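Long-range contact in putative dehydratase (Mesorhizobium loti, PDB 2POZ), which is of unknown function but is probably a lyase, perhaps a dehydratase: residues P111-R125 with S355-G367. Numbering follows the deposited sequence.
Sequences PVYELFGGKIRDRVR and SGYFEMPNGPGLG
Strand 123-125 and strand 357-359 pair antiparallel in a small mixed sheet of this enolase-superfamily fold, and the contact runs on past the strands into loop 360-367, which borders helix 112-115. The segment axes lie 4.7 Å apart at 164°. Val124 and Phe358 form the hydrogen-bonded pair: Val124 N to Phe358 O and Phe358 N to Val124 O both measure 3.0 Å. Just beyond the strand ends, Met360 N donates to Asp122 O.

The two non-hydrogen-bonded pairs, Arg123 with Glu359 and Arg125 with Tyr357, send their side chains to the other face. There the CA of Arg125 sits over the Tyr357 ring, 4.1 Å from the centroid and 29° off the normal, a CH-pi contact. Because the side chain of Arg125 leaves the backbone trans to N and stays extended, CB and CG run along that same ring face, while its guanidinium goes on to a salt bridge with Glu201. A serine in place of Tyr357 would probably strip CA, CB and CG of Arg125 of the ring face they lie against, opening a gap there.

On the Val124 side, selenomethionine Met360 bends at chi2 and chi3, bringing CE to 3.6 Å from Val124 CG2; Phe358 meets His333 edge-to-face.

At the far end, a single bridge joins Pro111 to Gly365, with Val112 N bonded to Gly365 O. Nearby, Pro111 CB lies over the centre of the Tyr113 ring, whose OH donates to Pro361 O at 3.0 Å, tilted 20° from the carbonyl plane.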
loop_
_atom_site.group_PDB
_atom_site.type_symbol
_atom_site.label_atom_id
_atom_site.label_comp_id
_atom_site.label_asym_id
_atom_site.label_seq_id
_atom_site.Cartn_x
_atom_site.Cartn_y
_atom_site.Cartn_z
ATOM N N PRO A 111 -1.234 -43.500 18.543
ATOM C CA PRO A 111 -0.243 -42.443 18.322
ATOM C C PRO A 111 -0.940 -41.084 18.275
ATOM O O PRO A 111 -2.117 -40.992 17.909
ATOM C CB PRO A 111 0.365 -42.811 16.973
ATOM C CG PRO A 111 0.222 -44.316 16.926
ATOM C CD PRO A 111 -1.165 -44.523 17.483
ATOM N N VAL A 112 -0.227 -40.028 18.641
ATOM C CA VAL A 112 -0.826 -38.705 18.605
ATOM C C VAL A 112 -1.282 -38.354 17.186
ATOM O O VAL A 112 -2.292 -37.674 17.012
ATOM C CB VAL A 112 0.150 -37.617 19.116
ATOM C CG1 VAL A 112 -0.434 -36.229 18.864
ATOM C CG2 VAL A 112 0.397 -37.808 20.613
ATOM N N TYR A 113 -0.571 -38.827 16.164
ATOM C CA TYR A 113 -0.996 -38.492 14.809
ATOM C C TYR A 113 -2.379 -39.041 14.447
ATOM O O TYR A 113 -3.024 -38.518 13.541
ATOM C CB TYR A 113 0.047 -38.919 13.765
ATOM C CG TYR A 113 0.449 -40.373 13.776
ATOM C CD1 TYR A 113 -0.448 -41.380 13.397
ATOM C CD2 TYR A 113 1.747 -40.741 14.111
ATOM C CE1 TYR A 113 -0.051 -42.714 13.350
ATOM C CE2 TYR A 113 2.153 -42.067 14.064
ATOM C CZ TYR A 113 1.254 -43.048 13.683
ATOM O OH TYR A 113 1.679 -44.355 13.629
ATOM N N GLU A 114 -2.841 -40.080 15.144
ATOM C CA GLU A 114 -4.178 -40.610 14.870
ATOM C C GLU A 114 -5.214 -39.617 15.395
ATOM O O GLU A 114 -6.262 -39.420 14.779
ATOM C CB GLU A 114 -4.400 -41.973 15.539
ATOM C CG GLU A 114 -3.770 -43.159 14.822
ATOM C CD GLU A 114 -4.138 -43.228 13.338
ATOM O OE1 GLU A 114 -5.281 -42.871 12.971
ATOM O OE2 GLU A 114 -3.280 -43.656 12.540
ATOM N N LEU A 115 -4.915 -38.990 16.531
ATOM C CA LEU A 115 -5.821 -38.010 17.124
ATOM C C LEU A 115 -5.928 -36.791 16.200
ATOM O O LEU A 115 -6.993 -36.185 16.076
ATOM C CB LEU A 115 -5.297 -37.556 18.493
ATOM C CG LEU A 115 -5.051 -38.632 19.555
ATOM C CD1 LEU A 115 -4.453 -38.007 20.810
ATOM C CD2 LEU A 115 -6.362 -39.328 19.878
ATOM N N PHE A 116 -4.808 -36.453 15.567
ATOM C CA PHE A 116 -4.690 -35.318 14.652
ATOM C C PHE A 116 -5.362 -35.526 13.295
ATOM O O PHE A 116 -5.342 -34.631 12.448
ATOM C CB PHE A 116 -3.202 -34.993 14.419
ATOM C CG PHE A 116 -2.548 -34.247 15.557
ATOM C CD1 PHE A 116 -3.231 -34.007 16.749
ATOM C CD2 PHE A 116 -1.243 -33.774 15.428
ATOM C CE1 PHE A 116 -2.624 -33.308 17.794
ATOM C CE2 PHE A 116 -0.631 -33.073 16.466
ATOM C CZ PHE A 116 -1.324 -32.840 17.651
ATOM N N GLY A 117 -5.940 -36.703 13.080
ATOM C CA GLY A 117 -6.597 -36.966 11.815
ATOM C C GLY A 117 -5.958 -38.085 11.019
ATOM O O GLY A 117 -6.185 -38.218 9.812
ATOM N N GLY A 118 -5.140 -38.889 11.685
ATOM C CA GLY A 118 -4.511 -40.003 11.001
ATOM C C GLY A 118 -3.206 -39.696 10.294
ATOM O O GLY A 118 -2.750 -38.554 10.230
ATOM N N LYS A 119 -2.622 -40.750 9.738
ATOM C CA LYS A 119 -1.351 -40.683 9.043
ATOM C C LYS A 119 -1.504 -40.468 7.538
ATOM O O LYS A 119 -2.511 -40.846 6.942
ATOM C CB LYS A 119 -0.592 -41.988 9.298
ATOM C CG LYS A 119 0.766 -42.072 8.647
ATOM C CD LYS A 119 1.219 -43.522 8.550
ATOM C CE LYS A 119 1.275 -44.194 9.907
ATOM N NZ LYS A 119 1.607 -45.642 9.762
ATOM N N ILE A 120 -0.492 -39.856 6.936
ATOM C CA ILE A 120 -0.468 -39.614 5.500
ATOM C C ILE A 120 0.732 -40.348 4.895
ATOM O O ILE A 120 0.717 -40.720 3.721
ATOM C CB ILE A 120 -0.330 -38.107 5.170
ATOM C CG1 ILE A 120 -1.615 -37.371 5.526
ATOM C CG2 ILE A 120 -0.014 -37.923 3.690
ATOM C CD1 ILE A 120 -1.578 -35.899 5.173
ATOM N N ARG A 121 1.763 -40.562 5.707
ATOM C CA ARG A 121 2.980 -41.236 5.252
ATOM C C ARG A 121 3.554 -42.156 6.337
ATOM O O ARG A 121 3.403 -41.894 7.535
ATOM C CB ARG A 121 4.020 -40.182 4.829
ATOM C CG ARG A 121 4.266 -39.107 5.880
ATOM C CD ARG A 121 5.123 -37.964 5.350
ATOM N NE ARG A 121 4.407 -37.095 4.412
ATOM C CZ ARG A 121 3.524 -36.161 4.759
ATOM N NH1 ARG A 121 3.222 -35.952 6.037
ATOM N NH2 ARG A 121 2.945 -35.424 3.822
ATOM N N ASP A 122 4.205 -43.239 5.920
ATOM C CA ASP A 122 4.788 -44.187 6.872
ATOM C C ASP A 122 6.259 -43.914 7.163
ATOM O O ASP A 122 6.850 -44.550 8.027
ATOM C CB ASP A 122 4.650 -45.622 6.355
ATOM C CG ASP A 122 3.204 -46.035 6.162
ATOM O OD1 ASP A 122 2.409 -45.896 7.115
ATOM O OD2 ASP A 122 2.867 -46.499 5.055
ATOM N N ARG A 123 6.853 -42.977 6.439
ATOM C CA ARG A 123 8.256 -42.651 6.644
ATOM C C ARG A 123 8.549 -41.288 6.039
ATOM O O ARG A 123 7.803 -40.809 5.186
ATOM C CB ARG A 123 9.153 -43.717 5.996
ATOM C CG ARG A 123 9.063 -43.770 4.478
ATOM C CD ARG A 123 9.859 -44.934 3.904
ATOM N NE ARG A 123 10.296 -44.667 2.534
ATOM C CZ ARG A 123 9.490 -44.601 1.476
ATOM N NH1 ARG A 123 8.183 -44.791 1.611
ATOM N NH2 ARG A 123 9.994 -44.316 0.279
ATOM N N VAL A 124 9.631 -40.662 6.491
ATOM C CA VAL A 124 10.009 -39.357 5.976
ATOM C C VAL A 124 11.486 -39.304 5.655
ATOM O O VAL A 124 12.313 -39.886 6.354
ATOM C CB VAL A 124 9.725 -38.230 6.987
ATOM C CG1 VAL A 124 8.231 -38.050 7.170
ATOM C CG2 VAL A 124 10.405 -38.547 8.314
ATOM N N ARG A 125 11.805 -38.601 4.580
ATOM C CA ARG A 125 13.177 -38.419 4.161
ATOM C C ARG A 125 13.741 -37.276 5.006
ATOM O O ARG A 125 13.008 -36.369 5.410
ATOM C CB ARG A 125 13.215 -38.043 2.685
ATOM C CG ARG A 125 14.605 -37.838 2.140
ATOM C CD ARG A 125 14.540 -37.481 0.674
ATOM N NE ARG A 125 15.827 -36.997 0.203
ATOM C CZ ARG A 125 16.004 -35.813 -0.367
ATOM N NH1 ARG A 125 14.970 -34.999 -0.535
ATOM N NH2 ARG A 125 17.212 -35.445 -0.766
ATOM N N SER A 355 19.305 -45.086 5.900
ATOM C CA SER A 355 19.665 -44.375 4.680
ATOM C C SER A 355 18.997 -43.002 4.580
ATOM O O SER A 355 18.490 -42.628 3.527
ATOM C CB SER A 355 19.302 -45.220 3.455
ATOM O OG SER A 355 20.066 -46.411 3.416
ATOM N N GLY A 356 18.997 -42.259 5.682
ATOM C CA GLY A 356 18.414 -40.924 5.685
ATOM C C GLY A 356 16.900 -40.869 5.764
ATOM O O GLY A 356 16.290 -39.847 5.439
ATOM N N TYR A 357 16.293 -41.966 6.197
ATOM C CA TYR A 357 14.843 -42.052 6.325
ATOM C C TYR A 357 14.446 -42.502 7.722
ATOM O O TYR A 357 15.100 -43.356 8.313
ATOM C CB TYR A 357 14.282 -43.054 5.314
ATOM C CG TYR A 357 14.143 -42.532 3.907
ATOM C CD1 TYR A 357 12.934 -42.000 3.463
ATOM C CD2 TYR A 357 15.205 -42.593 3.011
ATOM C CE1 TYR A 357 12.781 -41.546 2.162
ATOM C CE2 TYR A 357 15.065 -42.133 1.697
ATOM C CZ TYR A 357 13.845 -41.613 1.285
ATOM O OH TYR A 357 13.683 -41.153 -0.000
ATOM N N PHE A 358 13.371 -41.921 8.243
ATOM C CA PHE A 358 12.853 -42.276 9.559
ATOM C C PHE A 358 11.481 -42.912 9.394
ATOM O O PHE A 358 10.618 -42.354 8.706
ATOM C CB PHE A 358 12.681 -41.037 10.441
ATOM C CG PHE A 358 13.913 -40.641 11.187
ATOM C CD1 PHE A 358 14.458 -41.483 12.158
ATOM C CD2 PHE A 358 14.520 -39.418 10.939
ATOM C CE1 PHE A 358 15.598 -41.100 12.876
ATOM C CE2 PHE A 358 15.655 -39.026 11.649
ATOM C CZ PHE A 358 16.195 -39.867 12.620
ATOM N N GLU A 359 11.274 -44.066 10.019
ATOM C CA GLU A 359 9.974 -44.729 9.964
ATOM C C GLU A 359 9.097 -44.092 11.040
ATOM O O GLU A 359 9.590 -43.728 12.104
ATOM C CB GLU A 359 10.120 -46.231 10.247
ATOM C CG GLU A 359 10.600 -47.064 9.062
ATOM C CD GLU A 359 9.556 -47.165 7.963
ATOM O OE1 GLU A 359 8.422 -47.598 8.253
ATOM O OE2 GLU A 359 9.869 -46.819 6.803
HETATM N N MSE A 360 7.804 -43.948 10.772
HETATM C CA MSE A 360 6.903 -43.353 11.760
HETATM C C MSE A 360 6.748 -44.318 12.935
HETATM O O MSE A 360 6.544 -45.512 12.738
HETATM C CB MSE A 360 5.524 -43.083 11.143
HETATM C CG MSE A 360 5.551 -42.236 9.877
HETATM SE SE MSE A 360 6.405 -40.517 10.134
HETATM C CE MSE A 360 8.222 -41.016 9.732
ATOM N N PRO A 361 6.852 -43.816 14.174
ATOM C CA PRO A 361 6.704 -44.720 15.313
ATOM C C PRO A 361 5.246 -45.159 15.428
ATOM O O PRO A 361 4.349 -44.435 14.998
ATOM C CB PRO A 361 7.160 -43.862 16.485
ATOM C CG PRO A 361 6.682 -42.513 16.095
ATOM C CD PRO A 361 7.060 -42.431 14.627
ATOM N N ASN A 362 5.017 -46.336 16.007
ATOM C CA ASN A 362 3.666 -46.877 16.157
ATOM C C ASN A 362 3.135 -46.953 17.594
ATOM O O ASN A 362 1.961 -47.259 17.804
ATOM C CB ASN A 362 3.600 -48.272 15.528
ATOM C CG ASN A 362 3.620 -48.235 14.003
ATOM O OD1 ASN A 362 3.923 -49.239 13.357
ATOM N ND2 ASN A 362 3.283 -47.085 13.425
ATOM N N GLY A 363 3.983 -46.678 18.577
ATOM C CA GLY A 363 3.533 -46.738 19.958
ATOM C C GLY A 363 2.505 -45.669 20.294
ATOM O O GLY A 363 2.397 -44.672 19.576
ATOM N N PRO A 364 1.723 -45.851 21.374
ATOM C CA PRO A 364 0.716 -44.856 21.755
ATOM C C PRO A 364 1.323 -43.535 22.231
ATOM O O PRO A 364 2.469 -43.490 22.696
ATOM C CB PRO A 364 -0.093 -45.574 22.843
ATOM C CG PRO A 364 0.886 -46.545 23.431
ATOM C CD PRO A 364 1.619 -47.060 22.212
ATOM N N GLY A 365 0.556 -42.457 22.107
ATOM C CA GLY A 365 1.059 -41.158 22.519
ATOM C C GLY A 365 2.179 -40.716 21.593
ATOM O O GLY A 365 2.056 -40.824 20.372
ATOM N N LEU A 366 3.280 -40.233 22.159
ATOM C CA LEU A 366 4.399 -39.783 21.333
ATOM C C LEU A 366 5.184 -40.978 20.799
ATOM O O LEU A 366 6.046 -40.834 19.931
ATOM C CB LEU A 366 5.316 -38.866 22.141
ATOM C CG LEU A 366 4.682 -37.555 22.614
ATOM C CD1 LEU A 366 5.669 -36.770 23.460
ATOM C CD2 LEU A 366 4.243 -36.741 21.411
ATOM N N GLY A 367 4.876 -42.159 21.323
ATOM C CA GLY A 367 5.565 -43.360 20.886
ATOM C C GLY A 367 6.986 -43.411 21.409
ATOM O O GLY A 367 7.837 -44.092 20.839
#